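Local structure of aspartate-semialdehyde dehydrogenase (Candida albicans, 3HSK) at residues S18-T28 with P43-A52; V96-G107 with A119-Y127. The protein catalyses the NADPH-dependent reductive dephosphorylation of 4-phospho-L-aspartate to its semialdehyde, the second step in making the aspartate family of amino acids. All coordinates share one frame; numbering follows the deposited sequence.

Contact 1. Residues S18-T28 with P43-A52. With NAP (NADP nicotinamide-adenine-dinucleotide phosphate), chain C.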
loop_
_atom_site.group_PDB
_atom_site.type_symbol
_atom_site.label_atom_id
_atom_site.label_comp_id
_atom_site.label_asym_id
_atom_site.label_seq_id
_atom_site.Cartn_x
_atom_site.Cartn_y
_atom_site.Cartn_z
ATOM N N SER A 18 -10.069 -28.399 -33.072
ATOM C CA SER A 18 -8.731 -28.863 -33.546
ATOM C C SER A 18 -7.640 -28.634 -32.498
ATOM O O SER A 18 -7.625 -27.603 -31.811
ATOM C CB SER A 18 -8.346 -28.179 -34.858
ATOM O OG SER A 18 -7.074 -28.630 -35.298
ATOM N N VAL A 19 -6.723 -29.597 -32.402
ATOM C CA VAL A 19 -5.697 -29.605 -31.357
ATOM C C VAL A 19 -4.338 -29.133 -31.883
ATOM O O VAL A 19 -3.782 -29.718 -32.822
ATOM C CB VAL A 19 -5.549 -31.009 -30.704
ATOM C CG1 VAL A 19 -4.548 -30.969 -29.565
ATOM C CG2 VAL A 19 -6.896 -31.519 -30.200
ATOM N N LYS A 20 -3.817 -28.072 -31.273
ATOM C CA LYS A 20 -2.479 -27.582 -31.580
ATOM C C LYS A 20 -1.464 -28.199 -30.617
ATOM O O LYS A 20 -1.785 -28.474 -29.456
ATOM C CB LYS A 20 -2.433 -26.050 -31.508
ATOM C CG LYS A 20 -3.355 -25.330 -32.495
ATOM C CD LYS A 20 -2.794 -25.301 -33.920
ATOM C CE LYS A 20 -3.821 -24.742 -34.900
ATOM N NZ LYS A 20 -3.244 -24.443 -36.240
ATOM N N LYS A 21 -0.247 -28.424 -31.104
ATOM C CA LYS A 21 0.811 -29.030 -30.295
ATOM C C LYS A 21 1.600 -27.970 -29.530
ATOM O O LYS A 21 2.095 -27.006 -30.117
ATOM C CB LYS A 21 1.740 -29.886 -31.166
ATOM C CG LYS A 21 1.137 -31.229 -31.578
ATOM C CD LYS A 21 1.986 -31.938 -32.628
ATOM C CE LYS A 21 1.705 -33.446 -32.680
ATOM N NZ LYS A 21 0.287 -33.784 -33.033
ATOM N N ALA A 22 1.716 -28.156 -28.217
ATOM C CA ALA A 22 2.341 -27.153 -27.352
ATOM C C ALA A 22 3.636 -27.617 -26.694
ATOM O O ALA A 22 3.720 -28.726 -26.163
ATOM C CB ALA A 22 1.353 -26.663 -26.297
ATOM N N GLY A 23 4.641 -26.748 -26.747
ATOM C CA GLY A 23 5.892 -26.946 -26.027
ATOM C C GLY A 23 5.988 -26.009 -24.840
ATOM O O GLY A 23 5.331 -24.961 -24.806
ATOM N N VAL A 24 6.799 -26.397 -23.858
ATOM C CA VAL A 24 7.059 -25.570 -22.680
ATOM C C VAL A 24 8.554 -25.543 -22.372
ATOM O O VAL A 24 9.156 -26.579 -22.081
ATOM C CB VAL A 24 6.286 -26.056 -21.415
ATOM C CG1 VAL A 24 6.509 -25.091 -20.249
ATOM C CG2 VAL A 24 4.788 -26.209 -21.697
ATOM N N LEU A 25 9.141 -24.351 -22.455
ATOM C CA LEU A 25 10.537 -24.133 -22.103
ATOM C C LEU A 25 10.616 -23.675 -20.655
ATOM O O LEU A 25 9.769 -22.908 -20.191
ATOM C CB LEU A 25 11.163 -23.085 -23.023
ATOM C CG LEU A 25 11.302 -23.449 -24.506
ATOM C CD1 LEU A 25 11.657 -22.229 -25.338
ATOM C CD2 LEU A 25 12.338 -24.553 -24.690
ATOM N N GLY A 26 11.640 -24.143 -19.945
ATOM C CA GLY A 26 11.763 -23.894 -18.516
ATOM C C GLY A 26 10.619 -24.559 -17.775
ATOM O O GLY A 26 10.038 -23.976 -16.857
ATOM N N ALA A 27 10.315 -25.792 -18.177
ATOM C CA ALA A 27 9.118 -26.508 -17.739
ATOM C C ALA A 27 9.112 -26.875 -16.261
ATOM O O ALA A 27 8.047 -26.987 -15.654
ATOM C CB ALA A 27 8.911 -27.754 -18.592
ATOM N N THR A 28 10.302 -27.049 -15.690
ATOM C CA THR A 28 10.450 -27.495 -14.299
ATOM C C THR A 28 10.259 -26.362 -13.293
ATOM O O THR A 28 9.912 -26.602 -12.136
ATOM C CB THR A 28 11.813 -28.188 -14.070
ATOM O OG1 THR A 28 12.874 -27.311 -14.474
ATOM C CG2 THR A 28 11.898 -29.466 -14.892
ATOM N N PRO A 43 -8.732 -28.692 -23.845
ATOM C CA PRO A 43 -9.207 -29.557 -24.927
ATOM C C PRO A 43 -8.598 -29.219 -26.290
ATOM O O PRO A 43 -8.659 -30.032 -27.214
ATOM C CB PRO A 43 -10.721 -29.279 -24.960
ATOM C CG PRO A 43 -11.028 -28.504 -23.704
ATOM C CD PRO A 43 -9.781 -27.748 -23.419
ATOM N N GLU A 44 -8.019 -28.028 -26.402
ATOM C CA GLU A 44 -7.535 -27.508 -27.675
ATOM C C GLU A 44 -6.027 -27.698 -27.852
ATOM O O GLU A 44 -5.517 -27.595 -28.967
ATOM C CB GLU A 44 -7.890 -26.024 -27.781
ATOM C CG GLU A 44 -8.301 -25.538 -29.160
ATOM C CD GLU A 44 -9.125 -24.252 -29.098
ATOM O OE1 GLU A 44 -10.050 -24.171 -28.256
ATOM O OE2 GLU A 44 -8.847 -23.325 -29.890
ATOM N N PHE A 45 -5.320 -27.972 -26.755
ATOM C CA PHE A 45 -3.862 -28.119 -26.791
ATOM C C PHE A 45 -3.377 -29.505 -26.386
ATOM O O PHE A 45 -4.027 -30.208 -25.612
ATOM C CB PHE A 45 -3.179 -27.048 -25.929
ATOM C CG PHE A 45 -3.392 -25.648 -26.426
ATOM C CD1 PHE A 45 -2.637 -25.149 -27.486
ATOM C CD2 PHE A 45 -4.352 -24.829 -25.841
ATOM C CE1 PHE A 45 -2.838 -23.852 -27.956
ATOM C CE2 PHE A 45 -4.559 -23.533 -26.301
ATOM C CZ PHE A 45 -3.801 -23.043 -27.362
ATOM N N GLU A 46 -2.222 -29.877 -26.929
ATOM C CA GLU A 46 -1.560 -31.136 -26.613
ATOM C C GLU A 46 -0.127 -30.839 -26.182
ATOM O O GLU A 46 0.658 -30.278 -26.957
ATOM C CB GLU A 46 -1.566 -32.060 -27.841
ATOM C CG GLU A 46 -0.915 -33.429 -27.635
ATOM C CD GLU A 46 -0.753 -34.212 -28.934
ATOM O OE1 GLU A 46 -1.749 -34.355 -29.684
ATOM O OE2 GLU A 46 0.373 -34.691 -29.203
ATOM N N ILE A 47 0.198 -31.201 -24.943
ATOM C CA ILE A 47 1.555 -31.059 -24.423
ATOM C C ILE A 47 2.471 -32.047 -25.146
ATOM O O ILE A 47 2.370 -33.261 -24.962
ATOM C CB ILE A 47 1.613 -31.244 -22.887
ATOM C CG1 ILE A 47 0.714 -30.207 -22.195
ATOM C CG2 ILE A 47 3.051 -31.122 -22.388
ATOM C CD1 ILE A 47 0.272 -30.568 -20.785
ATOM N N HIS A 48 3.354 -31.506 -25.977
ATOM C CA HIS A 48 4.135 -32.307 -26.914
ATOM C C HIS A 48 5.624 -32.350 -26.575
ATOM O O HIS A 48 6.277 -33.369 -26.792
ATOM C CB HIS A 48 3.933 -31.778 -28.339
ATOM C CG HIS A 48 4.349 -32.741 -29.403
ATOM N ND1 HIS A 48 5.483 -32.561 -30.166
ATOM C CD2 HIS A 48 3.787 -33.897 -29.829
ATOM C CE1 HIS A 48 5.600 -33.564 -31.019
ATOM N NE2 HIS A 48 4.585 -34.388 -30.834
ATOM N N ALA A 49 6.154 -31.243 -26.059
ATOM C CA ALA A 49 7.571 -31.138 -25.714
ATOM C C ALA A 49 7.775 -30.322 -24.440
ATOM O O ALA A 49 7.124 -29.291 -24.246
ATOM C CB ALA A 49 8.352 -30.521 -26.869
ATOM N N LEU A 50 8.670 -30.794 -23.574
ATOM C CA LEU A 50 9.052 -30.061 -22.365
ATOM C C LEU A 50 10.554 -29.824 -22.329
ATOM O O LEU A 50 11.336 -30.713 -22.657
ATOM C CB LEU A 50 8.611 -30.807 -21.104
ATOM C CG LEU A 50 7.118 -31.044 -20.845
ATOM C CD1 LEU A 50 6.930 -31.686 -19.486
ATOM C CD2 LEU A 50 6.307 -29.750 -20.933
ATOM N N GLY A 51 10.958 -28.627 -21.922
ATOM C CA GLY A 51 12.366 -28.260 -21.921
ATOM C C GLY A 51 12.846 -27.662 -20.615
ATOM O O GLY A 51 12.167 -26.824 -20.020
ATOM N N ALA A 52 14.022 -28.111 -20.175
ATOM C CA ALA A 52 14.727 -27.539 -19.028
ATOM C C ALA A 52 16.241 -27.655 -19.240
ATOM O O ALA A 52 16.689 -27.940 -20.352
ATOM C CB ALA A 52 14.297 -28.219 -17.740
HETATM P PA NAP C . 14.879 -21.373 -12.456
HETATM O O1A NAP C . 14.593 -22.730 -11.933
HETATM O O2A NAP C . 16.280 -20.977 -12.170
HETATM O O5B NAP C . 14.590 -21.316 -14.036
HETATM C C5B NAP C . 13.299 -21.562 -14.541
HETATM C C4B NAP C . 13.394 -22.675 -15.571
HETATM O O4B NAP C . 14.514 -22.447 -16.410
HETATM C C3B NAP C . 13.587 -24.031 -14.908
HETATM O O3B NAP C . 12.667 -24.957 -15.432
HETATM C C2B NAP C . 15.006 -24.420 -15.271
HETATM O O2B NAP C . 15.164 -25.804 -15.466
HETATM C C1B NAP C . 15.268 -23.636 -16.546
HETATM N N9A NAP C . 16.712 -23.383 -16.719
HETATM C C8A NAP C . 17.577 -22.816 -15.817
HETATM N N7A NAP C . 18.809 -22.779 -16.370
HETATM C C5A NAP C . 18.746 -23.315 -17.609
HETATM C C6A NAP C . 19.702 -23.527 -18.602
HETATM N N6A NAP C . 20.967 -23.170 -18.406
HETATM N N1A NAP C . 19.330 -24.114 -19.801
HETATM C C2A NAP C . 18.013 -24.486 -20.015
HETATM N N3A NAP C . 17.075 -24.276 -19.021
HETATM C C4A NAP C . 17.431 -23.702 -17.842
HETATM O O3 NAP C . 13.843 -20.301 -11.843
HETATM P PN NAP C . 12.494 -20.477 -10.977
HETATM O O1N NAP C . 12.188 -19.163 -10.361
HETATM O O2N NAP C . 11.460 -21.147 -11.799
HETATM O O5D NAP C . 12.949 -21.486 -9.805
HETATM C C5D NAP C . 12.114 -21.709 -8.687
HETATM C C4D NAP C . 12.593 -20.979 -7.426
HETATM O O4D NAP C . 12.713 -21.920 -6.368
HETATM C C3D NAP C . 13.941 -20.271 -7.559
HETATM O O3D NAP C . 13.787 -18.876 -7.711
HETATM C C2D NAP C . 14.694 -20.621 -6.287
HETATM O O2D NAP C . 14.608 -19.572 -5.343
HETATM C C1D NAP C . 13.985 -21.854 -5.738
HETATM N N1N NAP C . 14.776 -23.091 -5.979
HETATM C C2N NAP C . 15.399 -23.688 -4.910
HETATM C C3N NAP C . 16.151 -24.855 -5.079
HETATM C C7N NAP C . 16.552 -25.665 -3.873
HETATM O O7N NAP C . 17.612 -26.594 -3.977
HETATM N N7N NAP C . 15.894 -25.487 -2.724
HETATM C C4N NAP C . 16.271 -25.413 -6.355
HETATM C C5N NAP C . 15.638 -24.806 -7.441
HETATM C C6N NAP C . 14.892 -23.646 -7.236
HETATM P P2B NAP C . 16.011 -26.686 -14.414
HETATM O O1X NAP C . 16.629 -27.830 -15.173
HETATM O O2X NAP C . 15.089 -27.208 -13.340
HETATM O O3X NAP C . 17.094 -25.859 -13.763
#
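K21 and H48 meet on the side of the sheet that also carries E46: the lysine chain runs across the imidazole, and its CD sits over the ring centre, 4.0 Å from the centroid and 13° off the normal, a CH-pi contact. Beyond it the lysine bends at chi4 (61°), which turns NZ to E46; the two chains run abreast, but NZ of K21 to OE2 of E46 is 3.9 Å, a long salt bridge. At the N-terminal end of the strand pair, CG1 of V19 packs crosswise against E46 CB (3.6 Å). On the other face V24 and L50 run alongside each other, L50 CD2 lying 3.7 Å from V24 CB. Parallel backbone hydrogen bonds join the strands from K20 to V24, and a beta bulge shifts the register between A22 and G23, where A22 O accepts H48 N. Past the strand, A27 N donates to G51 O (2.8 Å) as the chain turns through G26 beside the cofactor ribose. T28 OG1 bonds both O2X of the 2'-phosphate and the ribose O3B, each at a doubtfully short 2.5 Å; S53, S56 and S30 also bond NADP. This is the first beta-alpha-beta unit of a Rossmann-type domain: helix 30-39 covers A27, L50 and F45, helix 364-376 reaches F45 and K20, and strand 96-99 flanks strand 20-25 on the side away from strand 45-52.

Contact 2. Residues V96-G107 with A119-Y127. With NAP (NADP nicotinamide-adenine-dinucleotide phosphate), chain C.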
loop_
_atom_site.group_PDB
_atom_site.type_symbol
_atom_site.label_atom_id
_atom_site.label_comp_id
_atom_site.label_asym_id
_atom_site.label_seq_id
_atom_site.Cartn_x
_atom_site.Cartn_y
_atom_site.Cartn_z
ATOM N N VAL A 96 3.019 -23.919 -30.927
ATOM C CA VAL A 96 3.239 -22.827 -29.972
ATOM C C VAL A 96 4.148 -23.290 -28.830
ATOM O O VAL A 96 4.003 -24.406 -28.325
ATOM C CB VAL A 96 1.899 -22.248 -29.422
ATOM C CG1 VAL A 96 1.195 -23.233 -28.481
ATOM C CG2 VAL A 96 2.132 -20.903 -28.738
ATOM N N VAL A 97 5.088 -22.434 -28.440
ATOM C CA VAL A 97 6.054 -22.775 -27.399
ATOM C C VAL A 97 6.045 -21.751 -26.265
ATOM O O VAL A 97 6.547 -20.634 -26.419
ATOM C CB VAL A 97 7.491 -22.925 -27.974
ATOM C CG1 VAL A 97 8.497 -23.190 -26.861
ATOM C CG2 VAL A 97 7.547 -24.042 -29.016
ATOM N N PHE A 98 5.485 -22.150 -25.127
ATOM C CA PHE A 98 5.443 -21.303 -23.937
ATOM C C PHE A 98 6.793 -21.311 -23.236
ATOM O O PHE A 98 7.515 -22.297 -23.303
ATOM C CB PHE A 98 4.340 -21.769 -22.983
ATOM C CG PHE A 98 2.999 -21.924 -23.643
ATOM C CD1 PHE A 98 2.150 -20.829 -23.794
ATOM C CD2 PHE A 98 2.587 -23.165 -24.130
ATOM C CE1 PHE A 98 0.909 -20.970 -24.407
ATOM C CE2 PHE A 98 1.350 -23.315 -24.755
ATOM C CZ PHE A 98 0.507 -22.216 -24.887
ATOM N N SER A 99 7.141 -20.213 -22.570
ATOM C CA SER A 99 8.442 -20.132 -21.904
ATOM C C SER A 99 8.403 -19.490 -20.517
ATOM O O SER A 99 7.998 -18.331 -20.353
ATOM C CB SER A 99 9.471 -19.432 -22.801
ATOM O OG SER A 99 10.651 -19.106 -22.090
ATOM N N GLY A 100 8.825 -20.268 -19.521
ATOM C CA GLY A 100 9.054 -19.771 -18.166
ATOM C C GLY A 100 10.520 -19.905 -17.799
ATOM O O GLY A 100 10.862 -20.141 -16.643
ATOM N N LEU A 101 11.380 -19.760 -18.803
ATOM C CA LEU A 101 12.828 -19.843 -18.634
ATOM C C LEU A 101 13.388 -18.729 -17.767
ATOM O O LEU A 101 12.891 -17.599 -17.786
ATOM C CB LEU A 101 13.527 -19.802 -19.994
ATOM C CG LEU A 101 13.638 -21.088 -20.808
ATOM C CD1 LEU A 101 13.981 -20.738 -22.241
ATOM C CD2 LEU A 101 14.681 -22.042 -20.220
ATOM N N ASP A 102 14.428 -19.074 -17.009
ATOM C CA ASP A 102 15.225 -18.118 -16.257
ATOM C C ASP A 102 15.837 -17.118 -17.244
ATOM O O ASP A 102 16.293 -17.500 -18.329
ATOM C CB ASP A 102 16.307 -18.876 -15.473
ATOM C CG ASP A 102 17.347 -17.963 -14.826
ATOM O OD1 ASP A 102 17.012 -16.846 -14.371
ATOM O OD2 ASP A 102 18.519 -18.388 -14.757
ATOM N N ALA A 103 15.825 -15.844 -16.855
ATOM C CA ALA A 103 16.278 -14.738 -17.701
ATOM C C ALA A 103 17.756 -14.822 -18.105
ATOM O O ALA A 103 18.162 -14.251 -19.122
ATOM C CB ALA A 103 15.977 -13.398 -17.020
ATOM N N ASP A 104 18.546 -15.542 -17.310
ATOM C CA ASP A 104 19.973 -15.736 -17.570
ATOM C C ASP A 104 20.224 -16.533 -18.849
ATOM O O ASP A 104 21.273 -16.387 -19.483
ATOM C CB ASP A 104 20.636 -16.455 -16.390
ATOM C CG ASP A 104 20.531 -15.678 -15.094
ATOM O OD1 ASP A 104 20.745 -14.447 -15.109
ATOM O OD2 ASP A 104 20.242 -16.305 -14.052
ATOM N N VAL A 105 19.260 -17.375 -19.216
ATOM C CA VAL A 105 19.392 -18.240 -20.387
ATOM C C VAL A 105 18.325 -17.995 -21.461
ATOM O O VAL A 105 18.508 -18.377 -22.619
ATOM C CB VAL A 105 19.410 -19.742 -19.986
ATOM C CG1 VAL A 105 20.675 -20.065 -19.187
ATOM C CG2 VAL A 105 18.154 -20.127 -19.204
ATOM N N ALA A 106 17.222 -17.356 -21.072
ATOM C CA ALA A 106 16.086 -17.144 -21.974
ATOM C C ALA A 106 16.443 -16.309 -23.209
ATOM O O ALA A 106 15.966 -16.588 -24.305
ATOM C CB ALA A 106 14.917 -16.523 -21.222
ATOM N N GLY A 107 17.287 -15.297 -23.021
ATOM C CA GLY A 107 17.785 -14.474 -24.122
ATOM C C GLY A 107 18.204 -15.284 -25.337
ATOM O O GLY A 107 17.545 -15.228 -26.380
ATOM N N ALA A 119 6.704 -20.272 -32.893
ATOM C CA ALA A 119 5.856 -19.302 -32.210
ATOM C C ALA A 119 6.094 -19.380 -30.706
ATOM O O ALA A 119 5.730 -20.363 -30.064
ATOM C CB ALA A 119 4.385 -19.556 -32.537
ATOM N N VAL A 120 6.704 -18.337 -30.153
ATOM C CA VAL A 120 7.065 -18.317 -28.733
ATOM C C VAL A 120 6.194 -17.334 -27.941
ATOM O O VAL A 120 6.053 -16.169 -28.320
ATOM C CB VAL A 120 8.568 -17.968 -28.528
ATOM C CG1 VAL A 120 8.992 -18.210 -27.086
ATOM C CG2 VAL A 120 9.448 -18.782 -29.469
ATOM N N VAL A 121 5.615 -17.823 -26.849
ATOM C CA VAL A 121 4.869 -16.994 -25.910
ATOM C C VAL A 121 5.605 -17.070 -24.569
ATOM O O VAL A 121 5.560 -18.100 -23.888
ATOM C CB VAL A 121 3.398 -17.472 -25.785
ATOM C CG1 VAL A 121 2.661 -16.718 -24.679
ATOM C CG2 VAL A 121 2.670 -17.327 -27.123
ATOM N N SER A 122 6.291 -15.989 -24.200
ATOM C CA SER A 122 7.264 -16.047 -23.107
ATOM C C SER A 122 6.969 -15.162 -21.896
ATOM O O SER A 122 6.601 -13.995 -22.049
ATOM C CB SER A 122 8.662 -15.719 -23.636
ATOM O OG SER A 122 9.572 -15.593 -22.559
ATOM N N ASN A 123 7.163 -15.722 -20.697
ATOM C CA ASN A 123 7.069 -14.954 -19.443
ATOM C C ASN A 123 8.408 -14.357 -18.989
ATOM O O ASN A 123 8.458 -13.594 -18.020
ATOM C CB ASN A 123 6.441 -15.784 -18.313
ATOM C CG ASN A 123 6.169 -14.956 -17.055
ATOM O OD1 ASN A 123 5.473 -13.936 -17.097
ATOM N ND2 ASN A 123 6.718 -15.392 -15.932
ATOM N N ALA A 124 9.487 -14.703 -19.687
ATOM C CA ALA A 124 10.802 -14.122 -19.411
ATOM C C ALA A 124 10.794 -12.637 -19.757
ATOM O O ALA A 124 10.173 -12.224 -20.738
ATOM C CB ALA A 124 11.888 -14.848 -20.196
ATOM N N LYS A 125 11.483 -11.845 -18.941
ATOM C CA LYS A 125 11.502 -10.389 -19.092
ATOM C C LYS A 125 12.361 -9.905 -20.263
ATOM O O LYS A 125 12.225 -8.763 -20.700
ATOM C CB LYS A 125 11.992 -9.733 -17.797
ATOM C CG LYS A 125 13.476 -9.973 -17.502
ATOM C CD LYS A 125 13.884 -9.379 -16.168
ATOM C CE LYS A 125 15.399 -9.281 -16.046
ATOM N NZ LYS A 125 15.771 -8.423 -14.882
ATOM N N ASN A 126 13.237 -10.785 -20.750
ATOM C CA ASN A 126 14.282 -10.452 -21.725
ATOM C C ASN A 126 13.834 -9.600 -22.915
ATOM O O ASN A 126 14.423 -8.552 -23.193
ATOM C CB ASN A 126 14.967 -11.730 -22.237
ATOM C CG ASN A 126 15.691 -12.497 -21.133
ATOM O OD1 ASN A 126 16.925 -12.501 -21.067
ATOM N ND2 ASN A 126 14.925 -13.152 -20.265
ATOM N N TYR A 127 12.791 -10.047 -23.604
ATOM C CA TYR A 127 12.393 -9.426 -24.863
ATOM C C TYR A 127 11.176 -8.527 -24.731
ATOM O O TYR A 127 10.656 -8.036 -25.731
ATOM C CB TYR A 127 12.217 -10.488 -25.957
ATOM C CG TYR A 127 13.547 -11.093 -26.357
ATOM C CD1 TYR A 127 14.519 -10.315 -26.997
ATOM C CD2 TYR A 127 13.848 -12.428 -26.076
ATOM C CE1 TYR A 127 15.751 -10.849 -27.352
ATOM C CE2 TYR A 127 15.080 -12.974 -26.430
ATOM C CZ TYR A 127 16.028 -12.175 -27.066
ATOM O OH TYR A 127 17.251 -12.690 -27.423
HETATM P PA NAP C . 14.879 -21.373 -12.456
HETATM O O1A NAP C . 14.593 -22.730 -11.933
HETATM O O2A NAP C . 16.280 -20.977 -12.170
HETATM O O5B NAP C . 14.590 -21.316 -14.036
HETATM C C5B NAP C . 13.299 -21.562 -14.541
HETATM C C4B NAP C . 13.394 -22.675 -15.571
HETATM O O4B NAP C . 14.514 -22.447 -16.410
HETATM C C3B NAP C . 13.587 -24.031 -14.908
HETATM O O3B NAP C . 12.667 -24.957 -15.432
HETATM C C2B NAP C . 15.006 -24.420 -15.271
HETATM O O2B NAP C . 15.164 -25.804 -15.466
HETATM C C1B NAP C . 15.268 -23.636 -16.546
HETATM N N9A NAP C . 16.712 -23.383 -16.719
HETATM C C8A NAP C . 17.577 -22.816 -15.817
HETATM N N7A NAP C . 18.809 -22.779 -16.370
HETATM C C5A NAP C . 18.746 -23.315 -17.609
HETATM C C6A NAP C . 19.702 -23.527 -18.602
HETATM N N6A NAP C . 20.967 -23.170 -18.406
HETATM N N1A NAP C . 19.330 -24.114 -19.801
HETATM C C2A NAP C . 18.013 -24.486 -20.015
HETATM N N3A NAP C . 17.075 -24.276 -19.021
HETATM C C4A NAP C . 17.431 -23.702 -17.842
HETATM O O3 NAP C . 13.843 -20.301 -11.843
HETATM P PN NAP C . 12.494 -20.477 -10.977
HETATM O O1N NAP C . 12.188 -19.163 -10.361
HETATM O O2N NAP C . 11.460 -21.147 -11.799
HETATM O O5D NAP C . 12.949 -21.486 -9.805
HETATM C C5D NAP C . 12.114 -21.709 -8.687
HETATM C C4D NAP C . 12.593 -20.979 -7.426
HETATM O O4D NAP C . 12.713 -21.920 -6.368
HETATM C C3D NAP C . 13.941 -20.271 -7.559
HETATM O O3D NAP C . 13.787 -18.876 -7.711
HETATM C C2D NAP C . 14.694 -20.621 -6.287
HETATM O O2D NAP C . 14.608 -19.572 -5.343
HETATM C C1D NAP C . 13.985 -21.854 -5.738
HETATM N N1N NAP C . 14.776 -23.091 -5.979
HETATM C C2N NAP C . 15.399 -23.688 -4.910
HETATM C C3N NAP C . 16.151 -24.855 -5.079
HETATM C C7N NAP C . 16.552 -25.665 -3.873
HETATM O O7N NAP C . 17.612 -26.594 -3.977
HETATM N N7N NAP C . 15.894 -25.487 -2.724
HETATM C C4N NAP C . 16.271 -25.413 -6.355
HETATM C C5N NAP C . 15.638 -24.806 -7.441
HETATM C C6N NAP C . 14.892 -23.646 -7.236
HETATM P P2B NAP C . 16.011 -26.686 -14.414
HETATM O O1X NAP C . 16.629 -27.830 -15.173
HETATM O O2X NAP C . 15.089 -27.208 -13.340
HETATM O O3X NAP C . 17.094 -25.859 -13.763
#
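With chi1 of S99 at 168° and of S122 at 172°, both hydroxyls swing beside their own carbonyl carbons on the same face of the sheet, bringing S99 OG to 3.7 Å from S122 OG. E110 OE2, on connecting helix 103-115, is hydrogen-bonded to both hydroxyls, so one carboxylate oxygen bridges the two strand ends. S122 OG also accepts A124 N (3.0 Å), an ST turn that bends the chain out of the strand. On the opposite face F98 stands next to V121, with F98 CD1 4.1 Å from V121 CB, while V121 CG2 meets V96 CG2 at 4.0 Å. Strands 96-99 and 119-122 run parallel, linked through helix 103-115 as a beta-alpha-beta unit of the Rossmann-type NADP-binding domain. Their last backbone bond, N123 N to S99 O, is nearly straight. Beyond the strand end, L101 CD2 approaches N3A of the adenine, and V105 sets both methyls against that base, CG1 lying 3.2 Å from N6A. D102 N gives a weak bond to the ribose O4B, and D102 O accepts both V105 N and A106 N. Methyl meets methyl where A106 CB packs on A124 CB (3.6 Å). Farther along, Y127 OH donates to G107 O (2.8 Å), which lies at the ring edge in its plane, although the hydroxyl stands 50° above the carbonyl plane.

From the N terminus, strand 20-25 leads through helix 30-39 to strand 45-52, and contact 1 seals this first loop; the second begins only later in the chain. The chain then passes strand 83-84, at the sheet edge, and returns to the far side of strand 20-25 as strand 96-99; helix 103-115 carries it on to strand 119-122, where contact 2 closes a second loop. The two loops therefore follow in series, neither nesting nor crossing. They are joined edge to edge within the sheet, with L25 N to F98 O and F98 N to G23 O probable hydrogen bonds of 2.8 Å, and A22 packing on F98. Four adjacent strands of one parallel sheet result, and NADP touches both contacts.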